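Local atomic coordinates of taurocyamine kinase (Schistosoma mansoni, PDB entry 4WOD), a protein that catalyses the reversible, magnesium-dependent transfer of a phosphate group between ATP and taurocyamine, using two fused phosphagen kinase units in one chain. Residues I92-S97 with F258-F264; F99-L105 with Y240-D245; L519-G525 with N573-F578. The protein carries 4 engineered substitutions. All blocks are in the same frame, centred on the assembly; numbering follows the deposited sequence.

Overall arrangement
The three contacts show how loops of a duplicated phosphagen kinase lie against a hairpin, a helix and a hairpin turn. Contacts 1 and 2, in the first repeat, have centres about 20 Å apart. Both engage the long loop between helix 74-84 and strand 117-126, which lies first against the hairpin 258-264 and then against helix 236-251, the element preceding that hairpin. Contact 1 lies outside the arginine pocket, the F264 side chain about 12 Å from the ligand; in contact 2 the Y240 side chain is about 4 Å from that of V122, a predicted ATP-site residue. Contact 3, at the hairpin 569-573/578-582 of the second repeat, is centred about 64 Å from contact 1 and 71 Å from contact 2; its F578 side chain is about 9 Å from that of R486, another predicted ATP-site residue.

Contact 1 of 3, residues I92-S97 with F258-F264; sequences IQHPKS and FNDRLGF
K96 and D260 form a salt bridge, with K96 NZ 2.5 Å from D260 OD1 and placed on the syn lone pair of that oxygen. It links the loop between helix 74-84 and strand 117-126 to a small bulged hairpin, strands 258-259 and 263-264. The lysine chain bends at its second torsion (chi2 -55°), which brings the amine round to the carboxylate. Water 1 donates to the same OD1 and to H94 O, tying the bridge to the backbone. Beside it, the backbone H94 N donates to D260 O at 3.1 Å. The H94 imidazole lies against glycine, its CD2 3.5 Å from G263 CA, while F258 CE1 approaches the edge of the imidazole. F258 CZ in turn meets P95 O at the rim of the phenyl ring. At the other end, I92 CG2 packs on L262 CD2 at 3.7 Å, and R261 CG lies against I92 O.

In the second shell, N259 OD1 accepts from R261 N, an Asx turn, and also from L262 N, which extends it to an Asx motif; L262 and G263 together face N259 as a classic beta bulge. Farther out, H94 ND1 bonds to G328 N, and the R261 guanidinium forms a salt bridge with D78. With a lysine and a water both donating to OD1, the ionised carboxylate of D260 is probably favoured.

Contact 2 of 3, residues F99-L105 with Y240-D245; sequences FGDLKSL and YKRLAD
F99 meets helix 236-251 through both backbone and ring. Its carbonyl O accepts from Y240 OH at 2.6 Å, in the carbonyl plane and on a lone pair, so the phenol is fixed at its hydroxyl end. The F99 ring turns one face to A244 CA, a CH-pi contact 4.2 Å from the ring centroid, and its CD1 also touches A244 CB. Toward Y240 the two aromatic planes are inclined at 48°. Further along, both methyls of L102 lie against A244 CB, CD1 the closer at 3.8 Å and also close to D245 OD1, and CD2 loosely reaches the Y240 ring. L102 O faces K241 NZ, and so does L105 O, each 3.0 Å away in a weak hydrogen bond. The lysine chain, extended beyond CG, reaches across to the first segment, carrying its amine to these two carbonyls and to water 2, which accepts from NZ at 2.7 Å. L105 closes the segment with CD2 3.4 Å from Y240 CE2, the two side chains crossing at about a right angle.

The contact seats the loop that follows helix 74-84 on helix 236-251 of the catalytic domain. Helix 331-355 flanks this join, E331 touching both aromatic residues, L332 meeting L105 and V335 meeting Y240. On the sheet side, L124 of strand 117-126 touches F99.

Contact 3 of 3, residues L519-G525 with N573-F578; sequences LTGEHAG and NNSKTF
H523 and F578 make a T-shaped pair between the loop before strand 525-529, the outermost strand within the chain on that side of the second repeat's antiparallel sheet, and the 573-578 turn of the beta hairpin 569-573/578-582. The imidazole directs its edge at the phenyl face: CD2 stands 3.5 Å above the F578 plane, over its centre, with the planes at 87°. NE2, next to CD2 in the ring, is hydrogen-bonded to R605 O of helix 599-614, which helps set how the ring is turned. L519 approaches F578 at about a right angle, CD1 lying 3.9 Å from CE2.

The N573 amide provides the polar half. Its CG sits between the backbone N and the carbonyl carbon (chi1 57°); ND2 points across to segment 519-525 while OD1 turns back to its own segment. OD1 accepts from T577 N in its carbonyl plane and from F578 N above that plane, tying the chain just after the type I turn (N573 to K576) back to its first residue. ND2 donates both to T577 OG1 within its own segment and to E522 O across the contact. Water 3 joins T577 OG1 to E522 OE2, a carboxylate oxygen that also pairs with R605. The bond from N573 ND2 to E522 O is 2.8 Å long and nearly straight at 171°, with the acceptor in the plane of the amide.

Contact 1 of 3, residues I92-S97 with F258-F264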
loop_
_atom_site.group_PDB
_atom_site.type_symbol
_atom_site.label_atom_id
_atom_site.label_comp_id
_atom_site.label_asym_id
_atom_site.label_seq_id
_atom_site.Cartn_x
_atom_site.Cartn_y
_atom_site.Cartn_z
ATOM N N ILE A 92 -23.312 -11.339 -6.360
ATOM C CA ILE A 92 -22.618 -11.363 -7.634
ATOM C C ILE A 92 -23.585 -11.213 -8.791
ATOM O O ILE A 92 -24.556 -11.947 -8.887
ATOM C CB ILE A 92 -21.825 -12.657 -7.795
ATOM C CG1 ILE A 92 -21.058 -12.950 -6.500
ATOM C CG2 ILE A 92 -20.892 -12.550 -8.991
ATOM C CD1 ILE A 92 -20.436 -14.324 -6.463
ATOM N N GLN A 93 -23.339 -10.241 -9.660
ATOM C CA GLN A 93 -24.177 -10.110 -10.847
ATOM C C GLN A 93 -23.384 -9.465 -11.969
ATOM O O GLN A 93 -22.344 -8.848 -11.733
ATOM C CB GLN A 93 -25.449 -9.312 -10.535
ATOM C CG GLN A 93 -25.220 -7.878 -10.089
ATOM C CD GLN A 93 -26.529 -7.167 -9.728
ATOM O OE1 GLN A 93 -27.443 -7.058 -10.552
ATOM N NE2 GLN A 93 -26.620 -6.689 -8.487
ATOM N N HIS A 94 -23.855 -9.629 -13.193
ATOM C CA HIS A 94 -23.151 -9.050 -14.328
ATOM C C HIS A 94 -24.121 -8.665 -15.436
ATOM O O HIS A 94 -24.986 -9.462 -15.805
ATOM C CB HIS A 94 -22.106 -10.033 -14.869
ATOM C CG HIS A 94 -21.165 -9.405 -15.839
ATOM N ND1 HIS A 94 -20.135 -8.585 -15.438
ATOM C CD2 HIS A 94 -21.123 -9.433 -17.191
ATOM C CE1 HIS A 94 -19.490 -8.145 -16.497
ATOM N NE2 HIS A 94 -20.061 -8.654 -17.574
ATOM N N PRO A 95 -23.951 -7.460 -16.012
ATOM C CA PRO A 95 -24.867 -7.017 -17.073
ATOM C C PRO A 95 -24.633 -7.706 -18.417
ATOM O O PRO A 95 -23.572 -8.290 -18.629
ATOM C CB PRO A 95 -24.566 -5.515 -17.181
ATOM C CG PRO A 95 -23.161 -5.392 -16.790
ATOM C CD PRO A 95 -22.909 -6.458 -15.727
ATOM N N LYS A 96 -25.617 -7.646 -19.314
ATOM C CA LYS A 96 -25.401 -8.094 -20.679
ATOM C C LYS A 96 -24.210 -7.346 -21.261
ATOM O O LYS A 96 -23.945 -6.196 -20.894
ATOM C CB LYS A 96 -26.641 -7.867 -21.546
ATOM C CG LYS A 96 -27.870 -8.611 -21.074
ATOM C CD LYS A 96 -27.610 -10.100 -20.942
ATOM C CE LYS A 96 -28.935 -10.877 -20.910
ATOM N NZ LYS A 96 -28.697 -12.255 -20.392
ATOM N N SER A 97 -23.490 -8.031 -22.138
ATOM C CA SER A 97 -22.360 -7.473 -22.858
ATOM C C SER A 97 -22.788 -6.213 -23.597
ATOM O O SER A 97 -23.852 -6.194 -24.224
ATOM C CB SER A 97 -21.810 -8.519 -23.832
ATOM O OG SER A 97 -20.709 -8.040 -24.578
ATOM N N PHE A 258 -21.863 -17.835 -21.129
ATOM C CA PHE A 258 -22.165 -16.625 -20.377
ATOM C C PHE A 258 -23.345 -16.886 -19.455
ATOM O O PHE A 258 -24.310 -17.502 -19.868
ATOM C CB PHE A 258 -22.469 -15.467 -21.353
ATOM C CG PHE A 258 -22.841 -14.149 -20.690
ATOM C CD1 PHE A 258 -21.950 -13.069 -20.707
ATOM C CD2 PHE A 258 -24.093 -13.957 -20.119
ATOM C CE1 PHE A 258 -22.299 -11.838 -20.125
ATOM C CE2 PHE A 258 -24.440 -12.737 -19.524
ATOM C CZ PHE A 258 -23.547 -11.678 -19.530
ATOM N N ASN A 259 -23.288 -16.424 -18.211
ATOM C CA ASN A 259 -24.520 -16.375 -17.418
ATOM C C ASN A 259 -24.624 -15.056 -16.653
ATOM O O ASN A 259 -23.624 -14.341 -16.463
ATOM C CB ASN A 259 -24.649 -17.601 -16.480
ATOM C CG ASN A 259 -23.731 -17.559 -15.248
ATOM O OD1 ASN A 259 -23.597 -16.539 -14.577
ATOM N ND2 ASN A 259 -23.153 -18.716 -14.909
ATOM N N ASP A 260 -25.840 -14.734 -16.222
ATOM C CA ASP A 260 -26.139 -13.393 -15.756
ATOM C C ASP A 260 -25.596 -13.111 -14.362
ATOM O O ASP A 260 -25.780 -12.022 -13.841
ATOM C CB ASP A 260 -27.653 -13.138 -15.791
ATOM C CG ASP A 260 -28.225 -13.220 -17.202
ATOM O OD1 ASP A 260 -28.116 -12.214 -17.945
ATOM O OD2 ASP A 260 -28.767 -14.291 -17.569
ATOM N N ARG A 261 -24.906 -14.080 -13.780
ATOM C CA ARG A 261 -24.222 -13.879 -12.513
ATOM C C ARG A 261 -22.721 -13.575 -12.707
ATOM O O ARG A 261 -22.204 -12.587 -12.173
ATOM C CB ARG A 261 -24.425 -15.118 -11.648
ATOM C CG ARG A 261 -23.930 -15.034 -10.231
ATOM C CD ARG A 261 -24.478 -16.240 -9.470
ATOM N NE ARG A 261 -24.141 -17.494 -10.140
ATOM C CZ ARG A 261 -23.008 -18.136 -9.913
ATOM N NH1 ARG A 261 -22.171 -17.621 -9.037
ATOM N NH2 ARG A 261 -22.715 -19.274 -10.538
ATOM N N LEU A 262 -22.026 -14.405 -13.489
ATOM C CA LEU A 262 -20.585 -14.243 -13.671
ATOM C C LEU A 262 -20.201 -13.619 -15.001
ATOM O O LEU A 262 -19.018 -13.415 -15.265
ATOM C CB LEU A 262 -19.873 -15.603 -13.542
ATOM C CG LEU A 262 -20.209 -16.339 -12.235
ATOM C CD1 LEU A 262 -19.530 -17.690 -12.169
ATOM C CD2 LEU A 262 -19.829 -15.490 -11.034
ATOM N N GLY A 263 -21.174 -13.349 -15.859
ATOM C CA GLY A 263 -20.831 -12.924 -17.205
ATOM C C GLY A 263 -20.165 -14.035 -18.014
ATOM O O GLY A 263 -20.613 -15.184 -17.971
ATOM N N PHE A 264 -19.116 -13.691 -18.770
ATOM C CA PHE A 264 -18.390 -14.679 -19.579
ATOM C C PHE A 264 -17.516 -15.560 -18.687
ATOM O O PHE A 264 -16.680 -15.075 -17.903
ATOM C CB PHE A 264 -17.528 -14.008 -20.640
ATOM C CG PHE A 264 -18.314 -13.373 -21.748
ATOM C CD1 PHE A 264 -18.941 -14.165 -22.704
ATOM C CD2 PHE A 264 -18.436 -12.002 -21.824
ATOM C CE1 PHE A 264 -19.666 -13.590 -23.735
ATOM C CE2 PHE A 264 -19.162 -11.408 -22.859
ATOM C CZ PHE A 264 -19.761 -12.206 -23.816
HETATM O O HOH W 1 -27.146 -9.984 -17.462
#

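Contact 2 of 3, residues F99-L105 with Y240-D245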
loop_
_atom_site.group_PDB
_atom_site.type_symbol
_atom_site.label_atom_id
_atom_site.label_comp_id
_atom_site.label_asym_id
_atom_site.label_seq_id
_atom_site.Cartn_x
_atom_site.Cartn_y
_atom_site.Cartn_z
ATOM N N PHE A 99 -20.401 -3.207 -25.682
ATOM C CA PHE A 99 -19.166 -2.542 -26.085
ATOM C C PHE A 99 -19.439 -1.059 -26.364
ATOM O O PHE A 99 -18.515 -0.236 -26.387
ATOM C CB PHE A 99 -18.532 -3.231 -27.324
ATOM C CG PHE A 99 -17.773 -4.507 -26.993
ATOM C CD1 PHE A 99 -16.434 -4.464 -26.625
ATOM C CD2 PHE A 99 -18.416 -5.742 -27.027
ATOM C CE1 PHE A 99 -15.744 -5.622 -26.298
ATOM C CE2 PHE A 99 -17.731 -6.913 -26.689
ATOM C CZ PHE A 99 -16.384 -6.842 -26.331
ATOM N N GLY A 100 -20.710 -0.723 -26.556
ATOM C CA GLY A 100 -21.106 0.656 -26.807
ATOM C C GLY A 100 -21.446 0.880 -28.273
ATOM O O GLY A 100 -21.323 -0.024 -29.098
ATOM N N ASP A 101 -21.866 2.093 -28.600
ATOM C CA ASP A 101 -22.130 2.472 -29.982
ATOM C C ASP A 101 -20.823 2.723 -30.718
ATOM O O ASP A 101 -20.281 3.830 -30.672
ATOM C CB ASP A 101 -23.011 3.722 -30.017
ATOM C CG ASP A 101 -23.518 4.046 -31.399
ATOM O OD1 ASP A 101 -23.161 3.335 -32.360
ATOM O OD2 ASP A 101 -24.267 5.038 -31.521
ATOM N N LEU A 102 -20.321 1.702 -31.405
ATOM C CA LEU A 102 -18.987 1.762 -31.991
ATOM C C LEU A 102 -18.837 2.910 -32.986
ATOM O O LEU A 102 -17.829 3.603 -32.971
ATOM C CB LEU A 102 -18.636 0.433 -32.662
ATOM C CG LEU A 102 -18.576 -0.741 -31.683
ATOM C CD1 LEU A 102 -17.952 -1.971 -32.314
ATOM C CD2 LEU A 102 -17.820 -0.351 -30.421
ATOM N N LYS A 103 -19.836 3.125 -33.832
ATOM C CA LYS A 103 -19.745 4.178 -34.847
ATOM C C LYS A 103 -19.496 5.584 -34.254
ATOM O O LYS A 103 -18.835 6.413 -34.881
ATOM C CB LYS A 103 -21.016 4.190 -35.710
ATOM C CG LYS A 103 -21.712 2.827 -35.819
ATOM C CD LYS A 103 -23.144 2.954 -36.354
ATOM C CE LYS A 103 -24.141 3.208 -35.234
ATOM N NZ LYS A 103 -25.562 3.159 -35.684
ATOM N N SER A 104 -20.007 5.844 -33.049
ATOM C CA SER A 104 -19.910 7.178 -32.456
ATOM C C SER A 104 -18.966 7.235 -31.247
ATOM O O SER A 104 -18.760 8.296 -30.652
ATOM C CB SER A 104 -21.297 7.668 -32.034
ATOM O OG SER A 104 -21.682 7.081 -30.807
ATOM N N LEU A 105 -18.397 6.096 -30.875
ATOM C CA LEU A 105 -17.536 6.058 -29.706
ATOM C C LEU A 105 -16.177 6.679 -30.004
ATOM O O LEU A 105 -15.566 6.416 -31.046
ATOM C CB LEU A 105 -17.364 4.629 -29.222
ATOM C CG LEU A 105 -16.401 4.445 -28.057
ATOM C CD1 LEU A 105 -17.005 4.984 -26.780
ATOM C CD2 LEU A 105 -16.051 2.979 -27.912
ATOM N N TYR A 240 -9.631 -0.611 -29.331
ATOM C CA TYR A 240 -10.851 -1.122 -28.707
ATOM C C TYR A 240 -11.912 -1.457 -29.739
ATOM O O TYR A 240 -12.542 -2.502 -29.651
ATOM C CB TYR A 240 -11.393 -0.111 -27.706
ATOM C CG TYR A 240 -12.724 -0.459 -27.065
ATOM C CD1 TYR A 240 -12.802 -1.359 -26.011
ATOM C CD2 TYR A 240 -13.893 0.152 -27.491
ATOM C CE1 TYR A 240 -14.011 -1.654 -25.402
ATOM C CE2 TYR A 240 -15.112 -0.141 -26.907
ATOM C CZ TYR A 240 -15.170 -1.048 -25.862
ATOM O OH TYR A 240 -16.383 -1.324 -25.277
ATOM N N LYS A 241 -12.109 -0.564 -30.705
ATOM C CA LYS A 241 -13.038 -0.825 -31.797
ATOM C C LYS A 241 -12.640 -2.066 -32.574
ATOM O O LYS A 241 -13.498 -2.875 -32.922
ATOM C CB LYS A 241 -13.115 0.368 -32.752
ATOM C CG LYS A 241 -14.072 1.448 -32.301
ATOM C CD LYS A 241 -14.145 2.598 -33.312
ATOM C CE LYS A 241 -14.798 3.824 -32.665
ATOM N NZ LYS A 241 -15.209 4.899 -33.638
ATOM N N ARG A 242 -11.347 -2.205 -32.860
ATOM C CA ARG A 242 -10.850 -3.352 -33.619
ATOM C C ARG A 242 -11.157 -4.646 -32.872
ATOM O O ARG A 242 -11.610 -5.624 -33.463
ATOM C CB ARG A 242 -9.346 -3.239 -33.872
ATOM C CG ARG A 242 -8.757 -4.353 -34.709
ATOM C CD ARG A 242 -7.247 -4.190 -34.775
ATOM N NE ARG A 242 -6.966 -2.780 -34.941
ATOM C CZ ARG A 242 -6.052 -2.094 -34.270
ATOM N NH1 ARG A 242 -5.262 -2.686 -33.397
ATOM N NH2 ARG A 242 -5.924 -0.800 -34.504
ATOM N N LEU A 243 -10.921 -4.628 -31.564
ATOM C CA LEU A 243 -11.247 -5.771 -30.723
ATOM C C LEU A 243 -12.737 -6.070 -30.703
ATOM O O LEU A 243 -13.137 -7.221 -30.867
ATOM C CB LEU A 243 -10.776 -5.552 -29.295
ATOM C CG LEU A 243 -11.067 -6.742 -28.374
ATOM C CD1 LEU A 243 -10.277 -7.967 -28.796
ATOM C CD2 LEU A 243 -10.738 -6.378 -26.924
ATOM N N ALA A 244 -13.552 -5.036 -30.484
ATOM C CA ALA A 244 -14.992 -5.209 -30.336
ATOM C C ALA A 244 -15.591 -5.786 -31.614
ATOM O O ALA A 244 -16.411 -6.707 -31.563
ATOM C CB ALA A 244 -15.660 -3.896 -29.995
ATOM N N ASP A 245 -15.189 -5.239 -32.758
ATOM C CA ASP A 245 -15.718 -5.708 -34.050
ATOM C C ASP A 245 -15.482 -7.203 -34.249
ATOM O O ASP A 245 -16.397 -7.926 -34.643
ATOM C CB ASP A 245 -15.099 -4.950 -35.224
ATOM C CG ASP A 245 -15.708 -3.577 -35.429
ATOM O OD1 ASP A 245 -16.784 -3.307 -34.852
ATOM O OD2 ASP A 245 -15.117 -2.776 -36.192
HETATM O O HOH W 2 -16.477 4.265 -35.988
#

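Contact 3 of 3, residues L519-G525 with N573-F578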
loop_
_atom_site.group_PDB
_atom_site.type_symbol
_atom_site.label_atom_id
_atom_site.label_comp_id
_atom_site.label_asym_id
_atom_site.label_seq_id
_atom_site.Cartn_x
_atom_site.Cartn_y
_atom_site.Cartn_z
ATOM N N LEU A 519 27.592 4.992 24.223
ATOM C CA LEU A 519 26.916 5.257 25.514
ATOM C C LEU A 519 27.388 4.275 26.557
ATOM O O LEU A 519 27.627 3.122 26.237
ATOM C CB LEU A 519 25.404 5.151 25.405
ATOM C CG LEU A 519 24.687 6.191 24.535
ATOM C CD1 LEU A 519 23.227 5.785 24.367
ATOM C CD2 LEU A 519 24.801 7.548 25.200
ATOM N N THR A 520 27.518 4.738 27.790
ATOM C CA THR A 520 28.077 3.920 28.858
ATOM C C THR A 520 27.132 3.773 30.044
ATOM O O THR A 520 26.095 4.418 30.105
ATOM C CB THR A 520 29.394 4.512 29.375
ATOM O OG1 THR A 520 29.111 5.750 30.044
ATOM C CG2 THR A 520 30.358 4.766 28.219
ATOM N N GLY A 521 27.513 2.912 30.980
ATOM C CA GLY A 521 26.770 2.690 32.203
ATOM C C GLY A 521 25.387 2.143 31.927
ATOM O O GLY A 521 25.205 1.246 31.104
ATOM N N GLU A 522 24.409 2.698 32.630
ATOM C CA GLU A 522 23.003 2.350 32.452
ATOM C C GLU A 522 22.538 2.497 30.994
ATOM O O GLU A 522 21.601 1.833 30.548
ATOM C CB GLU A 522 22.139 3.232 33.357
ATOM C CG GLU A 522 20.704 2.774 33.469
ATOM C CD GLU A 522 19.977 3.441 34.624
ATOM O OE1 GLU A 522 20.501 4.455 35.148
ATOM O OE2 GLU A 522 18.890 2.944 35.009
ATOM N N HIS A 523 23.195 3.377 30.257
ATOM C CA HIS A 523 22.768 3.678 28.901
ATOM C C HIS A 523 23.483 2.810 27.869
ATOM O O HIS A 523 23.101 2.802 26.707
ATOM C CB HIS A 523 22.984 5.172 28.618
ATOM C CG HIS A 523 22.200 6.056 29.537
ATOM N ND1 HIS A 523 22.711 6.542 30.724
ATOM C CD2 HIS A 523 20.929 6.510 29.462
ATOM C CE1 HIS A 523 21.787 7.261 31.336
ATOM N NE2 HIS A 523 20.694 7.255 30.592
ATOM N N ALA A 524 24.515 2.083 28.292
ATOM C CA ALA A 524 25.202 1.170 27.393
ATOM C C ALA A 524 24.195 0.200 26.784
ATOM O O ALA A 524 23.274 -0.259 27.475
ATOM C CB ALA A 524 26.307 0.410 28.134
ATOM N N GLY A 525 24.347 -0.081 25.494
ATOM C CA GLY A 525 23.403 -0.931 24.801
ATOM C C GLY A 525 23.865 -1.393 23.428
ATOM O O GLY A 525 25.048 -1.348 23.110
ATOM N N ASN A 573 19.334 -0.484 25.873
ATOM C CA ASN A 573 20.263 -1.069 26.826
ATOM C C ASN A 573 19.806 -2.494 27.150
ATOM O O ASN A 573 18.746 -2.947 26.683
ATOM C CB ASN A 573 20.379 -0.203 28.095
ATOM C CG ASN A 573 19.042 0.030 28.807
ATOM O OD1 ASN A 573 17.992 -0.442 28.376
ATOM N ND2 ASN A 573 19.094 0.758 29.925
ATOM N N ASN A 574 20.613 -3.224 27.906
ATOM C CA ASN A 574 20.282 -4.616 28.152
ATOM C C ASN A 574 18.963 -4.802 28.883
ATOM O O ASN A 574 18.182 -5.711 28.549
ATOM C CB ASN A 574 21.397 -5.299 28.938
ATOM C CG ASN A 574 21.211 -6.801 28.996
ATOM O OD1 ASN A 574 20.659 -7.333 29.959
ATOM N ND2 ASN A 574 21.649 -7.490 27.946
ATOM N N SER A 575 18.718 -3.944 29.877
ATOM C CA SER A 575 17.499 -3.971 30.682
ATOM C C SER A 575 16.245 -3.524 29.941
ATOM O O SER A 575 15.140 -3.646 30.474
ATOM C CB SER A 575 17.662 -3.075 31.914
ATOM O OG SER A 575 18.692 -3.559 32.747
ATOM N N LYS A 576 16.432 -2.964 28.745
ATOM C CA LYS A 576 15.339 -2.420 27.934
ATOM C C LYS A 576 14.582 -1.300 28.647
ATOM O O LYS A 576 13.367 -1.161 28.492
ATOM C CB LYS A 576 14.373 -3.535 27.510
ATOM C CG LYS A 576 15.034 -4.563 26.625
ATOM C CD LYS A 576 14.188 -5.807 26.451
ATOM C CE LYS A 576 15.084 -7.014 26.153
ATOM N NZ LYS A 576 14.330 -8.227 25.740
ATOM N N THR A 577 15.325 -0.481 29.387
ATOM C CA THR A 577 14.773 0.642 30.128
ATOM C C THR A 577 15.206 1.969 29.524
ATOM O O THR A 577 14.751 3.027 29.942
ATOM C CB THR A 577 15.191 0.618 31.596
ATOM O OG1 THR A 577 16.616 0.690 31.689
ATOM C CG2 THR A 577 14.689 -0.651 32.263
ATOM N N PHE A 578 16.073 1.892 28.528
ATOM C CA PHE A 578 16.471 3.058 27.760
ATOM C C PHE A 578 16.557 2.626 26.298
ATOM O O PHE A 578 17.263 1.679 25.970
ATOM C CB PHE A 578 17.815 3.632 28.258
ATOM C CG PHE A 578 18.252 4.856 27.505
ATOM C CD1 PHE A 578 17.667 6.085 27.766
ATOM C CD2 PHE A 578 19.225 4.768 26.517
ATOM C CE1 PHE A 578 18.056 7.227 27.056
ATOM C CE2 PHE A 578 19.623 5.909 25.804
ATOM C CZ PHE A 578 19.029 7.126 26.071
HETATM O O HOH W 3 17.949 0.189 34.051
#